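Local coordinates for hypothetical protein (Actinomyces odontolyticus, PDB 4MJG) that is of unknown function and belongs to the DUF4853 family, probably made as a lipoprotein of the bacterial cell envelope, at residues Val52-Thr57 / Gln61-Val66. Sequence-based numbering, arbitrary orientation.
Sequences VQVCGT and QGYRVV. With SO4 (sulfate ion), chain C.
Q53 and R64 face each other across two antiparallel strands, R64 N giving its hydrogen to Q53 O at 2.9 Å and Q53 N returning one to R64 O. C55 and G62 form the next hydrogen-bonded pair; G62, lacking a side chain, presents nothing to the face on which C55 SG bonds C136. Here buried C55 packs closely, its SG over one face of the R64 guanidinium, offset toward the rim. With CG anti to the backbone N (chi1 -172°) and a bend at chi3, the long arginine doubles back over C55 and turns its edge to a sulfate, probably from the crystallisation liquor, where NH1 reaches O2 and NH2 reaches O4, both at 3.1 Å; C136 N and R15 NH1 also bind the ion. Replacing R64 by alanine would probably cost the sulfate two donors and leave S134 O without its NH1 partner. On the other face, V52 CG1 meets Y63 CD1 at 3.8 Å, apolar against aromatic, while Y63 OH reaches P142 O. Packing loosens toward the turn: Q61 CG rests against G56 O and T57 CA, and exposed G56 has a positive phi (75°) that glycine adopts readily. Alternation with non-hydrogen-bonded V52/V65 and V54/Y63 typifies a beta hairpin, here joining strands 44-55 and 62-73 within the antiparallel sheet.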
# COMPACT_ATOMS: atom_id res chain seq x y z
N VAL A 52 1.00 -2.65 12.17
CA VAL A 52 -0.39 -2.88 12.54
C VAL A 52 -0.77 -1.85 13.58
O VAL A 52 0.07 -1.41 14.37
CB VAL A 52 -0.56 -4.30 13.11
CG1 VAL A 52 -1.99 -4.55 13.57
CG2 VAL A 52 -0.15 -5.33 12.07
N GLN A 53 -2.04 -1.43 13.58
CA GLN A 53 -2.54 -0.56 14.64
C GLN A 53 -3.98 -0.90 15.01
O GLN A 53 -4.71 -1.49 14.22
CB GLN A 53 -2.41 0.92 14.24
CG GLN A 53 -3.21 1.33 13.02
CD GLN A 53 -3.10 2.81 12.72
OE1 GLN A 53 -2.01 3.38 12.76
NE2 GLN A 53 -4.22 3.44 12.41
N VAL A 54 -4.36 -0.52 16.22
CA VAL A 54 -5.69 -0.79 16.75
C VAL A 54 -6.71 0.01 15.95
O VAL A 54 -6.39 1.06 15.39
CB VAL A 54 -5.78 -0.41 18.24
CG1 VAL A 54 -7.16 -0.70 18.81
CG2 VAL A 54 -4.71 -1.14 19.04
N CYS A 55 -7.94 -0.49 15.88
CA CYS A 55 -9.05 0.23 15.25
C CYS A 55 -10.38 -0.25 15.80
O CYS A 55 -10.44 -1.20 16.59
CB CYS A 55 -9.03 0.05 13.72
SG CYS A 55 -9.00 -1.66 13.17
N GLY A 56 -11.45 0.42 15.37
CA GLY A 56 -12.79 0.05 15.76
C GLY A 56 -13.10 0.46 17.18
O GLY A 56 -12.23 0.91 17.93
N THR A 57 -14.37 0.29 17.55
CA THR A 57 -14.84 0.67 18.87
C THR A 57 -15.89 -0.35 19.34
O THR A 57 -16.64 -0.88 18.52
CB THR A 57 -15.42 2.11 18.86
OG1 THR A 57 -16.01 2.41 20.13
CG2 THR A 57 -16.46 2.29 17.75
N GLN A 61 -14.15 -3.74 17.67
CA GLN A 61 -12.72 -3.48 17.85
C GLN A 61 -11.91 -4.55 17.13
O GLN A 61 -12.30 -5.72 17.10
CB GLN A 61 -12.32 -3.49 19.32
CG GLN A 61 -12.50 -2.17 20.03
CD GLN A 61 -12.28 -2.29 21.53
OE1 GLN A 61 -11.28 -1.83 22.07
NE2 GLN A 61 -13.22 -2.94 22.21
N GLY A 62 -10.77 -4.14 16.57
CA GLY A 62 -9.90 -5.07 15.88
C GLY A 62 -8.56 -4.46 15.53
O GLY A 62 -8.00 -3.69 16.30
N TYR A 63 -8.05 -4.84 14.36
CA TYR A 63 -6.73 -4.42 13.93
C TYR A 63 -6.74 -4.04 12.45
O TYR A 63 -7.48 -4.61 11.65
CB TYR A 63 -5.71 -5.53 14.16
CG TYR A 63 -5.34 -5.74 15.60
CD1 TYR A 63 -4.57 -4.80 16.28
CD2 TYR A 63 -5.74 -6.88 16.28
CE1 TYR A 63 -4.22 -5.00 17.61
CE2 TYR A 63 -5.39 -7.09 17.60
CZ TYR A 63 -4.62 -6.14 18.26
OH TYR A 63 -4.26 -6.33 19.57
N ARG A 64 -5.88 -3.08 12.13
CA ARG A 64 -5.75 -2.54 10.79
C ARG A 64 -4.30 -2.73 10.37
O ARG A 64 -3.40 -2.66 11.20
CB ARG A 64 -6.07 -1.05 10.84
CG ARG A 64 -6.15 -0.37 9.50
CD ARG A 64 -6.24 1.14 9.65
NE ARG A 64 -7.32 1.56 10.54
CZ ARG A 64 -8.61 1.53 10.25
NH1 ARG A 64 -9.04 1.07 9.07
NH2 ARG A 64 -9.50 1.94 11.15
N VAL A 65 -4.07 -2.95 9.08
CA VAL A 65 -2.70 -3.10 8.59
C VAL A 65 -2.35 -2.05 7.53
O VAL A 65 -2.95 -1.98 6.46
CB VAL A 65 -2.40 -4.54 8.10
CG1 VAL A 65 -3.33 -4.98 6.98
CG2 VAL A 65 -0.94 -4.67 7.66
N VAL A 66 -1.37 -1.21 7.89
CA VAL A 66 -0.75 -0.29 6.95
C VAL A 66 0.40 -1.05 6.31
O VAL A 66 1.26 -1.59 7.01
CB VAL A 66 -0.19 0.96 7.67
CG1 VAL A 66 0.59 1.84 6.71
CG2 VAL A 66 -1.32 1.75 8.34
S SO4 C . -12.73 0.94 8.66
O1 SO4 C . -12.83 -0.51 8.39
O2 SO4 C . -11.82 1.60 7.70
O3 SO4 C . -14.08 1.54 8.52
O4 SO4 C . -12.24 1.14 10.04